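Local structure of photosystem II stability/assembly factor HCF136, chloroplastic (Cyanidioschyzon merolae, 5OJ3) at residues A[208-222]-A[225-238]. The protein is probably essential for photosystem II biogenesis, being required to assemble an early intermediate that contains the D2 protein and cytochrome b559. Residues are numbered along the deposited sequence; the frame is centred on the assembly and turned at random.
Sequences LPGEPLLVTALGPNC and MVTSSGAIYVTENG
Strand 212-219 runs antiparallel to the neighbouring strand at residues 225-227, and the backbone bonds between them centre on Val226. Its N donates to Leu214 O over 2.7 Å, while its carbonyl O is gripped twice, by Leu213 N at 2.7 Å and by Leu214 N at 3.0 Å. Two successive residues thus face one, a classic beta bulge, and the register slips by one between the Pro212-Thr227 and Leu214-Val226 pairs. Beyond the bulge, Ser228 N donates to Glu211 O. At the hairpin's turn, Asn221 O accepts a hydrogen bond from Gly238 N, which follows strand 232-235, at 3.0 Å.

One side-chain bond crosses: Thr227 OG1 donates to Pro209 O at 2.8 Å, approaching from above the carbonyl plane, 35° out of it. With chi1 at 79°, OG1 sits between its own backbone N and carbonyl carbon, and there it also receives weak bonds from Ser229 N and Ala231 N, tying the incoming loop to the 227-230 type I turn.

Apolar contacts continue along the loop. Leu208 lays CG over one face of the Tyr233 ring, a CH-pi contact 4.2 Å from the centroid, while CD2 meets the terminal CE of Met225. Pro209 comes to the ring's edge instead, with CD beside the hydroxyl. The Met225 chain is extended through chi2 and bends only at chi3 (52°), carrying SD alongside Pro212 CG at 3.9 Å and CE on to Leu208. Strand 179-185 adjoins this side through Ile183, which touches Pro212 and Val215; on the opposite face Val275 of strand 275-277 touches Val226, and also Leu213. Strands 212-219 and 222-227, with 232-235 and 243-244, form a four-stranded antiparallel sheet, one blade of the seven-bladed beta-propeller.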
ATOM      1  N   LEU A 208      -6.126 -16.666  14.138  1.00 73.41           N
ATOM      2  CA  LEU A 208      -5.807 -15.969  12.899  1.00 68.16           C
ATOM      3  C   LEU A 208      -4.326 -15.612  12.914  1.00 67.40           C
ATOM      4  O   LEU A 208      -3.883 -14.888  13.817  1.00 70.01           O
ATOM      5  CB  LEU A 208      -6.667 -14.720  12.740  1.00 68.61           C
ATOM      6  CG  LEU A 208      -7.786 -14.810  11.699  1.00 67.15           C
ATOM      7  CD1 LEU A 208      -8.876 -15.762  12.160  1.00 69.52           C
ATOM      8  CD2 LEU A 208      -8.367 -13.437  11.426  1.00 66.33           C
ATOM      9  N   PRO A 209      -3.536 -16.091  11.961  1.00 62.26           N
ATOM     10  CA  PRO A 209      -2.081 -15.930  12.046  1.00 63.56           C
ATOM     11  C   PRO A 209      -1.640 -14.511  11.731  1.00 62.90           C
ATOM     12  O   PRO A 209      -2.230 -13.813  10.904  1.00 57.80           O
ATOM     13  CB  PRO A 209      -1.555 -16.914  10.993  1.00 59.39           C
ATOM     14  CG  PRO A 209      -2.735 -17.787  10.631  1.00 56.41           C
ATOM     15  CD  PRO A 209      -3.927 -16.914  10.808  1.00 56.05           C
ATOM     16  N   GLY A 210      -0.570 -14.093  12.410  1.00 59.53           N
ATOM     17  CA  GLY A 210      -0.102 -12.730  12.273  1.00 60.49           C
ATOM     18  C   GLY A 210      -1.119 -11.748  12.833  1.00 81.10           C
ATOM     19  O   GLY A 210      -2.021 -12.100  13.598  1.00 86.94           O
ATOM     20  N   GLU A 211      -0.961 -10.492  12.439  1.00 75.18           N
ATOM     21  CA  GLU A 211      -1.889  -9.431  12.788  1.00 74.69           C
ATOM     22  C   GLU A 211      -2.389  -8.750  11.521  1.00 68.33           C
ATOM     23  O   GLU A 211      -1.741  -8.831  10.470  1.00 65.52           O
ATOM     24  CB  GLU A 211      -1.234  -8.398  13.719  1.00 82.42           C
ATOM     25  CG  GLU A 211      -0.110  -7.593  13.102  1.00 86.35           C
ATOM     26  CD  GLU A 211       1.251  -8.010  13.620  1.00 93.50           C
ATOM     27  OE1 GLU A 211       1.427  -9.204  13.941  1.00 94.94           O
ATOM     28  OE2 GLU A 211       2.141  -7.141  13.718  1.00 97.03           O
ATOM     29  N   PRO A 212      -3.546  -8.088  11.576  1.00 45.12           N
ATOM     30  CA  PRO A 212      -4.098  -7.464  10.365  1.00 43.14           C
ATOM     31  C   PRO A 212      -3.122  -6.481   9.737  1.00 40.37           C
ATOM     32  O   PRO A 212      -2.522  -5.646  10.418  1.00 39.61           O
ATOM     33  CB  PRO A 212      -5.359  -6.760  10.876  1.00 45.36           C
ATOM     34  CG  PRO A 212      -5.756  -7.544  12.070  1.00 48.46           C
ATOM     35  CD  PRO A 212      -4.476  -7.991  12.714  1.00 47.73           C
ATOM     36  N   LEU A 213      -2.963  -6.595   8.422  1.00 38.48           N
ATOM     37  CA  LEU A 213      -2.046  -5.760   7.663  1.00 36.90           C
ATOM     38  C   LEU A 213      -2.727  -4.949   6.575  1.00 35.51           C
ATOM     39  O   LEU A 213      -2.299  -3.825   6.304  1.00 33.36           O
ATOM     40  CB  LEU A 213      -0.945  -6.625   7.030  1.00 33.88           C
ATOM     41  CG  LEU A 213       0.231  -5.901   6.374  1.00 32.21           C
ATOM     42  CD1 LEU A 213       0.867  -4.932   7.354  1.00 32.37           C
ATOM     43  CD2 LEU A 213       1.255  -6.905   5.880  1.00 30.84           C
ATOM     44  N   LEU A 214      -3.778  -5.479   5.955  1.00 36.60           N
ATOM     45  CA  LEU A 214      -4.469  -4.781   4.879  1.00 37.44           C
ATOM     46  C   LEU A 214      -5.921  -5.224   4.868  1.00 37.53           C
ATOM     47  O   LEU A 214      -6.202  -6.423   4.780  1.00 37.62           O
ATOM     48  CB  LEU A 214      -3.811  -5.070   3.527  1.00 37.63           C
ATOM     49  CG  LEU A 214      -4.376  -4.339   2.308  1.00 35.74           C
ATOM     50  CD1 LEU A 214      -4.193  -2.836   2.451  1.00 37.09           C
ATOM     51  CD2 LEU A 214      -3.728  -4.846   1.029  1.00 33.77           C
ATOM     52  N   VAL A 215      -6.836  -4.266   4.967  1.00 37.46           N
ATOM     53  CA  VAL A 215      -8.256  -4.524   4.767  1.00 37.27           C
ATOM     54  C   VAL A 215      -8.685  -3.802   3.498  1.00 35.00           C
ATOM     55  O   VAL A 215      -8.144  -2.747   3.144  1.00 34.19           O
ATOM     56  CB  VAL A 215      -9.115  -4.098   5.980  1.00 38.31           C
ATOM     57  CG1 VAL A 215      -9.411  -2.603   5.952  1.00 37.82           C
ATOM     58  CG2 VAL A 215     -10.409  -4.902   6.024  1.00 38.74           C
ATOM     59  N   THR A 216      -9.642  -4.396   2.792  1.00 35.20           N
ATOM     60  CA  THR A 216     -10.126  -3.852   1.527  1.00 36.77           C
ATOM     61  C   THR A 216     -11.631  -4.054   1.469  1.00 40.00           C
ATOM     62  O   THR A 216     -12.107  -5.192   1.525  1.00 42.01           O
ATOM     63  CB  THR A 216      -9.446  -4.526   0.328  1.00 36.02           C
ATOM     64  OG1 THR A 216      -8.070  -4.790   0.635  1.00 36.19           O
ATOM     65  CG2 THR A 216      -9.525  -3.632  -0.900  1.00 32.58           C
ATOM     66  N   ALA A 217     -12.374  -2.957   1.360  1.00 40.41           N
ATOM     67  CA  ALA A 217     -13.827  -3.024   1.336  1.00 39.57           C
ATOM     68  C   ALA A 217     -14.305  -3.466  -0.041  1.00 38.68           C
ATOM     69  O   ALA A 217     -13.927  -2.877  -1.058  1.00 35.97           O
ATOM     70  CB  ALA A 217     -14.426  -1.668   1.706  1.00 42.00           C
ATOM     71  N   LEU A 218     -15.141  -4.509  -0.068  1.00 38.94           N
ATOM     72  CA  LEU A 218     -15.555  -5.144  -1.312  1.00 40.32           C
ATOM     73  C   LEU A 218     -16.990  -4.850  -1.711  1.00 39.46           C
ATOM     74  O   LEU A 218     -17.347  -5.068  -2.874  1.00 40.10           O
ATOM     75  CB  LEU A 218     -15.398  -6.667  -1.212  1.00 41.62           C
ATOM     76  CG  LEU A 218     -14.031  -7.275  -0.904  1.00 43.94           C
ATOM     77  CD1 LEU A 218     -14.014  -8.727  -1.348  1.00 45.23           C
ATOM     78  CD2 LEU A 218     -12.913  -6.495  -1.580  1.00 35.61           C
ATOM     79  N   GLY A 219     -17.812  -4.365  -0.792  1.00 40.37           N
ATOM     80  CA  GLY A 219     -19.225  -4.206  -1.032  1.00 46.84           C
ATOM     81  C   GLY A 219     -19.986  -4.255   0.272  1.00 50.65           C
ATOM     82  O   GLY A 219     -19.398  -4.184   1.357  1.00 51.94           O
ATOM     83  N   PRO A 220     -21.309  -4.373   0.194  1.00 53.99           N
ATOM     84  CA  PRO A 220     -22.123  -4.410   1.418  1.00 56.42           C
ATOM     85  C   PRO A 220     -21.716  -5.564   2.321  1.00 57.52           C
ATOM     86  O   PRO A 220     -21.768  -6.734   1.929  1.00 59.24           O
ATOM     87  CB  PRO A 220     -23.550  -4.579   0.886  1.00 49.45           C
ATOM     88  CG  PRO A 220     -23.493  -4.060  -0.517  1.00 49.05           C
ATOM     89  CD  PRO A 220     -22.135  -4.429  -1.024  1.00 46.71           C
ATOM     90  N   ASN A 221     -21.291  -5.222   3.539  1.00 55.37           N
ATOM     91  CA  ASN A 221     -20.930  -6.186   4.579  1.00 55.74           C
ATOM     92  C   ASN A 221     -19.821  -7.138   4.136  1.00 52.74           C
ATOM     93  O   ASN A 221     -19.692  -8.239   4.679  1.00 52.85           O
ATOM     94  CB  ASN A 221     -22.158  -6.985   5.033  1.00 59.89           C
ATOM     95  CG  ASN A 221     -23.383  -6.110   5.235  1.00 64.74           C
ATOM     96  OD1 ASN A 221     -23.311  -5.054   5.864  1.00 66.77           O
ATOM     97  ND2 ASN A 221     -24.516  -6.543   4.690  1.00 67.27           N
ATOM     98  N   CYS A 222     -19.002  -6.731   3.167  1.00 49.68           N
ATOM     99  CA  CYS A 222     -18.015  -7.606   2.549  1.00 47.76           C
ATOM    100  C   CYS A 222     -16.655  -6.926   2.561  1.00 44.65           C
ATOM    101  O   CYS A 222     -16.547  -5.745   2.215  1.00 44.68           O
ATOM    102  CB  CYS A 222     -18.427  -7.957   1.114  1.00 50.47           C
ATOM    103  SG  CYS A 222     -17.424  -9.230   0.318  1.00 51.64           S
ATOM    104  N   MET A 225      -9.341  -9.254   4.300  1.00 46.64           N
ATOM    105  CA  MET A 225      -8.233  -8.900   5.177  1.00 46.37           C
ATOM    106  C   MET A 225      -7.005  -9.735   4.838  1.00 44.24           C
ATOM    107  O   MET A 225      -7.111 -10.934   4.564  1.00 41.54           O
ATOM    108  CB  MET A 225      -8.604  -9.105   6.650  1.00 50.96           C
ATOM    109  CG  MET A 225      -7.403  -9.216   7.583  1.00 54.67           C
ATOM    110  SD  MET A 225      -7.865  -9.397   9.310  1.00 60.87           S
ATOM    111  CE  MET A 225      -9.003 -10.771   9.185  1.00 62.14           C
ATOM    112  N   VAL A 226      -5.841  -9.090   4.862  1.00 44.62           N
ATOM    113  CA  VAL A 226      -4.552  -9.753   4.711  1.00 43.97           C
ATOM    114  C   VAL A 226      -3.758  -9.530   5.987  1.00 45.86           C
ATOM    115  O   VAL A 226      -3.736  -8.420   6.529  1.00 46.76           O
ATOM    116  CB  VAL A 226      -3.781  -9.225   3.486  1.00 41.28           C
ATOM    117  CG1 VAL A 226      -2.495 -10.011   3.281  1.00 31.43           C
ATOM    118  CG2 VAL A 226      -4.656  -9.304   2.265  1.00 31.52           C
ATOM    119  N   THR A 227      -3.113 -10.585   6.472  1.00 47.63           N
ATOM    120  CA  THR A 227      -2.402 -10.535   7.739  1.00 48.32           C
ATOM    121  C   THR A 227      -0.896 -10.591   7.517  1.00 50.93           C
ATOM    122  O   THR A 227      -0.412 -10.952   6.441  1.00 50.43           O
ATOM    123  CB  THR A 227      -2.830 -11.684   8.656  1.00 47.26           C
ATOM    124  OG1 THR A 227      -2.175 -12.890   8.252  1.00 45.60           O
ATOM    125  CG2 THR A 227      -4.336 -11.883   8.594  1.00 50.44           C
ATOM    126  N   SER A 228      -0.162 -10.215   8.570  1.00 53.43           N
ATOM    127  CA  SER A 228       1.295 -10.289   8.552  1.00 53.00           C
ATOM    128  C   SER A 228       1.796 -11.653   8.087  1.00 53.17           C
ATOM    129  O   SER A 228       2.859 -11.746   7.462  1.00 52.58           O
ATOM    130  CB  SER A 228       1.840  -9.963   9.939  1.00 53.80           C
ATOM    131  OG  SER A 228       3.033 -10.680  10.201  1.00 56.17           O
ATOM    132  N   SER A 229       1.047 -12.718   8.381  1.00 49.86           N
ATOM    133  CA  SER A 229       1.420 -14.071   7.986  1.00 44.47           C
ATOM    134  C   SER A 229       1.201 -14.347   6.505  1.00 44.37           C
ATOM    135  O   SER A 229       1.625 -15.402   6.022  1.00 48.90           O
ATOM    136  CB  SER A 229       0.629 -15.082   8.818  1.00 41.22           C
ATOM    137  OG  SER A 229       0.681 -16.377   8.249  1.00 42.67           O
ATOM    138  N   GLY A 230       0.565 -13.436   5.774  1.00 40.95           N
ATOM    139  CA  GLY A 230       0.182 -13.698   4.405  1.00 41.89           C
ATOM    140  C   GLY A 230      -1.181 -14.329   4.243  1.00 39.56           C
ATOM    141  O   GLY A 230      -1.616 -14.545   3.105  1.00 34.33           O
ATOM    142  N   ALA A 231      -1.864 -14.633   5.343  1.00 40.27           N
ATOM    143  CA  ALA A 231      -3.195 -15.210   5.264  1.00 40.89           C
ATOM    144  C   ALA A 231      -4.185 -14.183   4.734  1.00 38.39           C
ATOM    145  O   ALA A 231      -4.131 -13.001   5.087  1.00 35.73           O
ATOM    146  CB  ALA A 231      -3.637 -15.711   6.638  1.00 40.86           C
ATOM    147  N   ILE A 232      -5.096 -14.645   3.882  1.00 38.19           N
ATOM    148  CA  ILE A 232      -6.109 -13.799   3.267  1.00 39.96           C
ATOM    149  C   ILE A 232      -7.480 -14.341   3.648  1.00 45.91           C
ATOM    150  O   ILE A 232      -7.763 -15.529   3.450  1.00 49.52           O
ATOM    151  CB  ILE A 232      -5.942 -13.734   1.738  1.00 40.26           C
ATOM    152  CG1 ILE A 232      -4.530 -13.256   1.387  1.00 41.67           C
ATOM    153  CG2 ILE A 232      -6.988 -12.820   1.122  1.00 38.93           C
ATOM    154  CD1 ILE A 232      -4.131 -13.524  -0.048  1.00 44.59           C
ATOM    155  N   TYR A 233      -8.324 -13.463   4.191  1.00 45.77           N
ATOM    156  CA  TYR A 233      -9.649 -13.805   4.678  1.00 46.67           C
ATOM    157  C   TYR A 233     -10.675 -12.853   4.084  1.00 45.82           C
ATOM    158  O   TYR A 233     -10.384 -11.682   3.841  1.00 45.27           O
ATOM    159  CB  TYR A 233      -9.717 -13.717   6.210  1.00 47.88           C
ATOM    160  CG  TYR A 233      -8.866 -14.725   6.943  1.00 50.61           C
ATOM    161  CD1 TYR A 233      -9.360 -15.983   7.252  1.00 54.47           C
ATOM    162  CD2 TYR A 233      -7.571 -14.413   7.332  1.00 50.97           C
ATOM    163  CE1 TYR A 233      -8.590 -16.904   7.926  1.00 56.41           C
ATOM    164  CE2 TYR A 233      -6.792 -15.329   8.010  1.00 53.49           C
ATOM    165  CZ  TYR A 233      -7.307 -16.574   8.302  1.00 55.40           C
ATOM    166  OH  TYR A 233      -6.544 -17.500   8.972  1.00 54.44           O
ATOM    167  N   VAL A 234     -11.878 -13.369   3.842  1.00 47.44           N
ATOM    168  CA  VAL A 234     -13.031 -12.566   3.442  1.00 49.59           C
ATOM    169  C   VAL A 234     -14.120 -12.744   4.498  1.00 52.85           C
ATOM    170  O   VAL A 234     -14.334 -13.852   5.004  1.00 52.96           O
ATOM    171  CB  VAL A 234     -13.550 -12.947   2.032  1.00 39.03           C
ATOM    172  CG1 VAL A 234     -13.763 -14.458   1.903  1.00 40.44           C
ATOM    173  CG2 VAL A 234     -14.828 -12.161   1.674  1.00 44.13           C
ATOM    174  N   THR A 235     -14.768 -11.646   4.876  1.00 57.10           N
ATOM    175  CA  THR A 235     -16.015 -11.680   5.625  1.00 59.23           C
ATOM    176  C   THR A 235     -17.129 -11.246   4.685  1.00 56.75           C
ATOM    177  O   THR A 235     -16.911 -10.428   3.787  1.00 41.49           O
ATOM    178  CB  THR A 235     -15.969 -10.754   6.864  1.00 41.47           C
ATOM    179  OG1 THR A 235     -17.123 -10.976   7.683  1.00 43.50           O
ATOM    180  CG2 THR A 235     -15.919  -9.288   6.467  1.00 40.65           C
ATOM    181  N   GLU A 236     -18.308 -11.836   4.855  1.00 53.16           N
ATOM    182  CA  GLU A 236     -19.471 -11.442   4.079  1.00 53.59           C
ATOM    183  C   GLU A 236     -20.640 -11.043   4.962  1.00 55.29           C
ATOM    184  O   GLU A 236     -21.696 -10.681   4.434  1.00 57.80           O
ATOM    185  CB  GLU A 236     -19.899 -12.573   3.132  1.00 55.57           C
ATOM    186  CG  GLU A 236     -18.884 -12.879   2.043  1.00 58.82           C
ATOM    187  CD  GLU A 236     -19.281 -14.070   1.190  1.00 66.60           C
ATOM    188  OE1 GLU A 236     -20.347 -14.666   1.456  1.00 70.64           O
ATOM    189  OE2 GLU A 236     -18.524 -14.411   0.256  1.00 68.63           O
ATOM    190  N   ASN A 237     -20.479 -11.093   6.282  1.00 55.05           N
ATOM    191  CA  ASN A 237     -21.503 -10.707   7.242  1.00 56.80           C
ATOM    192  C   ASN A 237     -21.004  -9.582   8.144  1.00 55.81           C
ATOM    193  O   ASN A 237     -21.324  -9.523   9.334  1.00 55.26           O
ATOM    194  CB  ASN A 237     -21.954 -11.910   8.067  1.00 58.05           C
ATOM    195  CG  ASN A 237     -20.796 -12.635   8.727  1.00 56.73           C
ATOM    196  OD1 ASN A 237     -19.684 -12.114   8.815  1.00 57.76           O
ATOM    197  ND2 ASN A 237     -21.055 -13.846   9.202  1.00 55.04           N
ATOM    198  N   GLY A 238     -20.193  -8.687   7.586  1.00 54.83           N
ATOM    199  CA  GLY A 238     -19.780  -7.496   8.305  1.00 54.51           C
ATOM    200  C   GLY A 238     -18.779  -7.714   9.417  1.00 53.87           C
ATOM    201  O   GLY A 238     -18.739  -6.925  10.365  1.00 54.25           O
TER